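Local structure of Fe(2+) transporter FeoB (Legionella pneumophila, 3IBY) at residues A[15-20]-A[86-91]; A[115-120]-A[130-135]; A[142-147]-A[158-163]. The protein probably carries ferrous iron across the inner membrane in a GTP-driven uptake system, this chain being its cytosolic part with the GTP-binding G domain. One frame throughout, in Å; residues are numbered along the deposited sequence.

Interaction 1: residues A[15-20]-A[86-91]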
# COMPACT_ATOMS: atom_id res chain seq x y z
N THR A 15 -12.91 6.99 0.96
CA THR A 15 -13.66 7.72 1.95
C THR A 15 -14.98 7.05 2.22
O THR A 15 -15.41 6.95 3.35
CB THR A 15 -13.91 9.15 1.46
OG1 THR A 15 -12.67 9.86 1.51
CG2 THR A 15 -14.93 9.88 2.33
N THR A 16 -15.63 6.59 1.17
CA THR A 16 -16.84 5.82 1.33
C THR A 16 -16.60 4.59 2.19
O THR A 16 -17.42 4.27 3.03
CB THR A 16 -17.40 5.46 -0.04
OG1 THR A 16 -17.62 6.68 -0.75
CG2 THR A 16 -18.72 4.67 0.03
N LEU A 17 -15.48 3.89 2.02
CA LEU A 17 -15.22 2.71 2.88
C LEU A 17 -15.01 3.13 4.30
O LEU A 17 -15.51 2.52 5.24
CB LEU A 17 -14.03 1.90 2.39
CG LEU A 17 -13.75 0.70 3.31
CD1 LEU A 17 -14.97 -0.21 3.51
CD2 LEU A 17 -12.60 -0.05 2.71
N PHE A 18 -14.28 4.23 4.44
CA PHE A 18 -14.08 4.84 5.72
C PHE A 18 -15.38 5.09 6.39
O PHE A 18 -15.49 4.84 7.58
CB PHE A 18 -13.36 6.15 5.59
CG PHE A 18 -13.06 6.78 6.91
CD1 PHE A 18 -12.04 6.25 7.72
CD2 PHE A 18 -13.81 7.85 7.37
CE1 PHE A 18 -11.74 6.81 8.97
CE2 PHE A 18 -13.54 8.44 8.64
CZ PHE A 18 -12.49 7.94 9.44
N ASN A 19 -16.35 5.61 5.65
CA ASN A 19 -17.65 5.94 6.26
C ASN A 19 -18.43 4.67 6.61
O ASN A 19 -19.13 4.59 7.64
CB ASN A 19 -18.49 6.79 5.32
CG ASN A 19 -17.94 8.18 5.11
OD1 ASN A 19 -17.23 8.73 5.93
ND2 ASN A 19 -18.28 8.75 3.97
N ALA A 20 -18.31 3.68 5.74
CA ALA A 20 -19.00 2.46 5.89
C ALA A 20 -18.51 1.77 7.19
O ALA A 20 -19.31 1.26 7.98
CB ALA A 20 -18.74 1.60 4.69
N CYS A 86 -2.12 -3.05 11.21
CA CYS A 86 -2.30 -3.55 9.84
C CYS A 86 -2.75 -2.48 8.85
O CYS A 86 -3.12 -1.37 9.28
CB CYS A 86 -3.32 -4.68 9.85
SG CYS A 86 -4.81 -4.05 10.53
N ILE A 87 -2.72 -2.81 7.56
CA ILE A 87 -3.20 -1.90 6.49
C ILE A 87 -4.36 -2.49 5.73
O ILE A 87 -4.36 -3.68 5.39
CB ILE A 87 -2.11 -1.56 5.47
CG1 ILE A 87 -0.97 -0.80 6.13
CG2 ILE A 87 -2.66 -0.74 4.32
CD1 ILE A 87 0.43 -1.17 5.53
N ILE A 88 -5.33 -1.64 5.46
CA ILE A 88 -6.42 -1.95 4.59
C ILE A 88 -6.16 -1.18 3.31
O ILE A 88 -6.36 0.07 3.22
CB ILE A 88 -7.80 -1.53 5.15
CG1 ILE A 88 -8.08 -2.22 6.47
CG2 ILE A 88 -8.89 -1.90 4.18
CD1 ILE A 88 -9.32 -1.63 7.19
N ASN A 89 -5.68 -1.91 2.32
CA ASN A 89 -5.38 -1.34 1.04
C ASN A 89 -6.67 -1.43 0.23
O ASN A 89 -7.14 -2.52 -0.12
CB ASN A 89 -4.23 -2.13 0.44
CG ASN A 89 -3.88 -1.71 -0.96
OD1 ASN A 89 -4.20 -0.59 -1.41
ND2 ASN A 89 -3.22 -2.62 -1.68
N VAL A 90 -7.26 -0.28 -0.04
CA VAL A 90 -8.44 -0.18 -0.92
C VAL A 90 -8.05 -0.01 -2.36
O VAL A 90 -7.41 0.96 -2.73
CB VAL A 90 -9.31 1.06 -0.66
CG1 VAL A 90 -10.75 0.75 -1.07
CG2 VAL A 90 -9.23 1.47 0.72
N ILE A 91 -8.54 -0.94 -3.16
CA ILE A 91 -8.29 -0.97 -4.58
C ILE A 91 -9.57 -0.72 -5.31
O ILE A 91 -10.61 -1.20 -4.88
CB ILE A 91 -7.81 -2.35 -4.96
CG1 ILE A 91 -6.43 -2.55 -4.37
CG2 ILE A 91 -7.74 -2.52 -6.46
CD1 ILE A 91 -5.82 -3.83 -4.76
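Leu17 reaches from helix 14-22 onto Ile88 and Val90 of strand 86-92. Its CB heads for the strand but is still too far to touch, 5.1 Å from Val90 CG2. CG, opposite the backbone N (chi1 179°), comes no nearer to Val90; the contact is made beyond it. The two methyls then part ways. CD2 takes the forward branch and lies 4.2 Å from Val90 CG2. The same CD2 is 4.4 Å from Ile88 CG2, so one methyl meets a branch of each residue. CD1 turns aside from both. Outside this strand, Leu17 also packs on Ile154 and Leu157 of helix 154-162.

Val90 offers CG2, the branch anti to its carbonyl carbon. The Leu17 and Val90 side chains pass alongside each other, running in opposite directions. Only van der Waals contact joins the two segments, with no hydrogen bond between them. All three touching residues are buried. Leu6 of strand 3-8 touches both Ile88 and Val90, while Leu161 touches Ile88.

Thr15, near the start of this helix, belongs to the predicted GTP site and to the Walker A sequence. The contact thus lays the helix that follows the P-loop against an interior strand of the sheet, as is characteristic of the P-loop GTPase fold.

Interaction 2: residues A[115-120]-A[130-135]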
# COMPACT_ATOMS: atom_id res chain seq x y z
N VAL A 115 -6.59 -6.59 1.29
CA VAL A 115 -7.04 -5.80 0.16
C VAL A 115 -8.55 -5.77 0.15
O VAL A 115 -9.19 -6.82 0.31
CB VAL A 115 -6.52 -6.33 -1.14
CG1 VAL A 115 -7.14 -5.58 -2.30
CG2 VAL A 115 -5.05 -6.18 -1.18
N ALA A 116 -9.10 -4.57 0.04
CA ALA A 116 -10.55 -4.31 -0.12
C ALA A 116 -10.75 -3.96 -1.57
O ALA A 116 -10.27 -2.92 -2.01
CB ALA A 116 -10.98 -3.14 0.73
N LEU A 117 -11.41 -4.83 -2.34
CA LEU A 117 -11.44 -4.72 -3.81
C LEU A 117 -12.77 -4.10 -4.10
O LEU A 117 -13.79 -4.76 -4.10
CB LEU A 117 -11.31 -6.10 -4.42
CG LEU A 117 -10.65 -6.37 -5.79
CD1 LEU A 117 -11.52 -7.41 -6.46
CD2 LEU A 117 -10.46 -5.15 -6.66
N ASN A 118 -12.75 -2.78 -4.24
CA ASN A 118 -13.96 -1.98 -4.25
C ASN A 118 -14.49 -1.83 -5.70
O ASN A 118 -13.83 -2.21 -6.64
CB ASN A 118 -13.66 -0.63 -3.58
CG ASN A 118 -14.90 0.17 -3.21
OD1 ASN A 118 -16.03 -0.35 -3.19
ND2 ASN A 118 -14.70 1.46 -2.93
N MET A 119 -15.71 -1.33 -5.83
CA MET A 119 -16.33 -0.95 -7.10
C MET A 119 -16.56 -2.15 -8.00
O MET A 119 -16.47 -2.07 -9.24
CB MET A 119 -15.48 0.07 -7.81
CG MET A 119 -15.05 1.23 -6.94
SD MET A 119 -16.41 2.27 -6.46
CE MET A 119 -15.58 3.86 -6.29
N MET A 120 -16.88 -3.25 -7.35
CA MET A 120 -17.13 -4.48 -8.08
C MET A 120 -18.34 -4.32 -9.03
O MET A 120 -18.44 -5.04 -10.07
CB MET A 120 -17.37 -5.64 -7.11
CG MET A 120 -16.20 -6.03 -6.27
SD MET A 120 -14.82 -6.55 -7.25
CE MET A 120 -15.33 -8.14 -7.93
N ILE A 130 -12.77 -10.08 -12.59
CA ILE A 130 -11.56 -10.31 -11.82
C ILE A 130 -11.74 -11.64 -11.08
O ILE A 130 -12.75 -11.85 -10.41
CB ILE A 130 -11.26 -9.15 -10.83
CG1 ILE A 130 -10.88 -7.88 -11.61
CG2 ILE A 130 -10.10 -9.49 -9.92
CD1 ILE A 130 -11.05 -6.62 -10.81
N ASP A 131 -10.77 -12.53 -11.30
CA ASP A 131 -10.63 -13.74 -10.55
C ASP A 131 -10.06 -13.37 -9.19
O ASP A 131 -8.87 -13.13 -9.06
CB ASP A 131 -9.67 -14.67 -11.29
CG ASP A 131 -9.73 -16.07 -10.78
OD1 ASP A 131 -9.55 -16.98 -11.60
OD2 ASP A 131 -9.94 -16.26 -9.56
N THR A 132 -10.90 -13.35 -8.17
CA THR A 132 -10.51 -12.96 -6.82
C THR A 132 -9.62 -13.97 -6.11
O THR A 132 -8.69 -13.60 -5.37
CB THR A 132 -11.78 -12.71 -6.00
OG1 THR A 132 -12.20 -11.36 -6.25
CG2 THR A 132 -11.58 -13.00 -4.46
N GLU A 133 -9.93 -15.24 -6.32
CA GLU A 133 -9.19 -16.35 -5.73
C GLU A 133 -7.79 -16.37 -6.32
O GLU A 133 -6.85 -16.69 -5.60
CB GLU A 133 -9.91 -17.69 -5.95
CG GLU A 133 -11.45 -17.64 -5.61
CD GLU A 133 -12.05 -18.96 -5.09
OE1 GLU A 133 -12.68 -18.92 -4.00
OE2 GLU A 133 -11.89 -20.03 -5.77
N LYS A 134 -7.65 -16.00 -7.59
CA LYS A 134 -6.33 -16.03 -8.24
C LYS A 134 -5.49 -14.83 -7.80
O LYS A 134 -4.32 -14.97 -7.51
CB LYS A 134 -6.46 -16.14 -9.76
CG LYS A 134 -5.16 -16.39 -10.54
CD LYS A 134 -4.62 -17.84 -10.51
CE LYS A 134 -3.12 -17.89 -10.95
NZ LYS A 134 -2.49 -19.25 -11.08
N LEU A 135 -6.10 -13.66 -7.74
CA LEU A 135 -5.44 -12.44 -7.26
C LEU A 135 -4.89 -12.63 -5.86
O LEU A 135 -3.72 -12.38 -5.58
CB LEU A 135 -6.42 -11.28 -7.29
CG LEU A 135 -5.88 -9.92 -6.85
CD1 LEU A 135 -4.63 -9.55 -7.65
CD2 LEU A 135 -6.96 -8.85 -6.96
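Leu117 of strand 113-118 makes a mainly apolar contact with Ile130 of the short strand 129-130 and Thr132 in the first turn of helix 132-139. It lies on one face of the central sheet of the G domain. Leu117 CD1 does the touching on the strand side. It lies 4.3 Å from Ile130 CG2, methyl against methyl. The same CD1 is 4.0 Å from Thr132 OG1, a van der Waals contact of a methyl with an oxygen. Thr132 turns its CG2 away from its own N, which puts OG1 rather than that methyl next to the leucine. Leu117 and Thr132 lie alongside, pointing opposite ways.

No hydrogen bond crosses between the segments. Asp131 is the N-cap of helix 132-139; its OD2 accepts from Lys134 N at 3.0 Å. That N-H arrives from above the carboxylate plane, 59° out of it.

The strand ends at Asn118; Met119, at an N-cap position, and Met120 follow. All three belong to the predicted GTP site, at the place of the G4 motif. Asn118 ND2 donates a hydrogen bond to Cys12 O, and Asn118 OD1 accepts one from Ala148 N. On its strand side the contact is flanked by Ile91, which touches Leu117. Pro145 of strand 143-145 touches Thr132, and Val253 of helix 234-253 packs on Ile130.

Interaction 3: residues A[142-147]-A[158-163]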
# COMPACT_ATOMS: atom_id res chain seq x y z
N SER A 142 -5.34 -11.72 1.98
CA SER A 142 -6.78 -11.66 1.77
C SER A 142 -7.11 -10.57 0.77
O SER A 142 -6.61 -9.43 0.90
CB SER A 142 -7.53 -11.35 3.05
OG SER A 142 -7.33 -12.38 4.00
N VAL A 143 -7.91 -10.93 -0.23
CA VAL A 143 -8.50 -9.98 -1.18
C VAL A 143 -10.02 -10.08 -0.99
O VAL A 143 -10.59 -11.15 -1.16
CB VAL A 143 -8.11 -10.29 -2.65
CG1 VAL A 143 -8.58 -9.18 -3.54
CG2 VAL A 143 -6.63 -10.46 -2.80
N ILE A 144 -10.64 -8.98 -0.55
CA ILE A 144 -12.03 -9.03 -0.11
C ILE A 144 -12.81 -8.11 -1.02
O ILE A 144 -12.66 -6.89 -0.95
CB ILE A 144 -12.21 -8.59 1.37
CG1 ILE A 144 -11.41 -9.51 2.34
CG2 ILE A 144 -13.70 -8.52 1.74
CD1 ILE A 144 -11.94 -10.95 2.53
N PRO A 145 -13.63 -8.70 -1.89
CA PRO A 145 -14.47 -7.95 -2.80
C PRO A 145 -15.59 -7.24 -2.06
O PRO A 145 -16.26 -7.87 -1.23
CB PRO A 145 -15.08 -9.02 -3.69
CG PRO A 145 -14.29 -10.25 -3.47
CD PRO A 145 -13.62 -10.14 -2.18
N ILE A 146 -15.78 -5.94 -2.35
CA ILE A 146 -16.81 -5.10 -1.71
C ILE A 146 -17.50 -4.08 -2.65
O ILE A 146 -17.11 -3.89 -3.80
CB ILE A 146 -16.22 -4.29 -0.52
CG1 ILE A 146 -15.18 -3.26 -1.00
CG2 ILE A 146 -15.61 -5.23 0.53
CD1 ILE A 146 -14.85 -2.16 -0.00
N GLN A 147 -18.54 -3.44 -2.12
CA GLN A 147 -19.15 -2.25 -2.73
C GLN A 147 -19.48 -1.32 -1.57
O GLN A 147 -20.53 -1.43 -0.93
CB GLN A 147 -20.40 -2.59 -3.51
CG GLN A 147 -20.24 -3.64 -4.57
CD GLN A 147 -21.55 -4.03 -5.20
OE1 GLN A 147 -21.75 -5.18 -5.56
NE2 GLN A 147 -22.46 -3.09 -5.29
N GLN A 158 -14.53 -6.80 7.58
CA GLN A 158 -14.44 -6.67 9.02
C GLN A 158 -13.90 -7.96 9.55
O GLN A 158 -12.95 -7.97 10.26
CB GLN A 158 -15.80 -6.37 9.63
CG GLN A 158 -16.31 -4.91 9.48
CD GLN A 158 -17.80 -4.77 9.86
OE1 GLN A 158 -18.49 -5.77 10.05
NE2 GLN A 158 -18.29 -3.55 9.97
N GLN A 159 -14.51 -9.07 9.19
CA GLN A 159 -14.08 -10.37 9.69
C GLN A 159 -12.59 -10.60 9.39
O GLN A 159 -11.80 -10.87 10.28
CB GLN A 159 -14.93 -11.48 9.09
CG GLN A 159 -15.36 -12.49 10.12
CD GLN A 159 -16.18 -11.86 11.22
OE1 GLN A 159 -17.00 -10.98 10.96
NE2 GLN A 159 -15.94 -12.28 12.46
N SER A 160 -12.20 -10.41 8.13
CA SER A 160 -10.82 -10.53 7.73
C SER A 160 -9.85 -9.60 8.51
O SER A 160 -8.65 -9.89 8.59
CB SER A 160 -10.73 -10.20 6.25
OG SER A 160 -9.50 -10.60 5.71
N LEU A 161 -10.34 -8.51 9.09
CA LEU A 161 -9.52 -7.67 9.95
C LEU A 161 -9.01 -8.32 11.20
O LEU A 161 -7.90 -8.07 11.60
CB LEU A 161 -10.28 -6.47 10.42
CG LEU A 161 -10.22 -5.32 9.45
CD1 LEU A 161 -10.81 -4.17 10.20
CD2 LEU A 161 -8.78 -5.06 9.01
N LEU A 162 -9.86 -9.10 11.84
CA LEU A 162 -9.47 -9.82 13.03
C LEU A 162 -8.38 -10.88 12.79
O LEU A 162 -7.71 -11.27 13.73
CB LEU A 162 -10.70 -10.51 13.64
CG LEU A 162 -11.74 -9.60 14.25
CD1 LEU A 162 -12.94 -10.43 14.68
CD2 LEU A 162 -11.16 -8.83 15.42
N HIS A 163 -8.24 -11.36 11.56
CA HIS A 163 -7.22 -12.37 11.25
C HIS A 163 -6.15 -11.79 10.33
O HIS A 163 -5.54 -12.50 9.52
CB HIS A 163 -7.87 -13.60 10.61
CG HIS A 163 -9.21 -13.95 11.18
ND1 HIS A 163 -9.39 -14.25 12.51
CD2 HIS A 163 -10.44 -14.03 10.61
CE1 HIS A 163 -10.67 -14.52 12.73
NE2 HIS A 163 -11.32 -14.39 11.59
O HOH W 1 -7.15 -11.94 7.22
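Ser160 faces Ser142 and Ile144, and has more surface buried here than any other residue of the two segments. Its hydroxyl points opposite its own N (chi1 -166°). From there OG lies 3.3 Å from Ser142 OG. It is almost as near to the carbon behind that hydroxyl, at 3.4 Å from Ser142 CB.

Ile144 supplies the apolar part. Its CG1 arm is anti to the carbonyl carbon and extends to CD1, alongside the serine. CD1 lies 4.0 Å from Ser160 CB, and CG1 is equally far from that carbon. The small serine side chain therefore meets the isoleucine arm along its length, and its oxygen is close to both arm carbons too.

Strand 143-145 is an outermost strand of the seven-stranded sheet, and helix 154-162 packs over one face of it. The chain between them carries Gln147, Ala148 and His149 of the predicted GTP site, at the place of the G5 loop of GTPases. This strand-loop-helix unit is part of the G domain. Ser142 and Ser160 both also touch Val114 of the adjacent strand 113-118.

A water joins the polar end of the contact. It donates to Ser160 O at 2.9 Å and, weakly, to His163 O. It is also hydrogen-bonded to Ser142 OG at 3.3 Å, with the direction undecided.

The three contacts share one sheet. Interactions 1 and 3 use one face and interaction 2 the opposite one. Strands 86-92, 113-118 and 143-145 run side by side. Ile91 O and Asn118 N, 2.7 Å apart, probably bond between interactions 1 and 2. Val115 O and Ile144 N, also 2.7 Å apart, probably do so between interactions 2 and 3. Interactions 1 and 3 meet through packing, Leu17 CD1 lying 4.0 Å from Ile146 CD1. Their centres are about 10 Å apart. The segments of all three carry residues of the predicted GTP site, but not as the touching residues: Thr15 in interaction 1, Asn118 to Met120 in interaction 2, Gln147 in interaction 3.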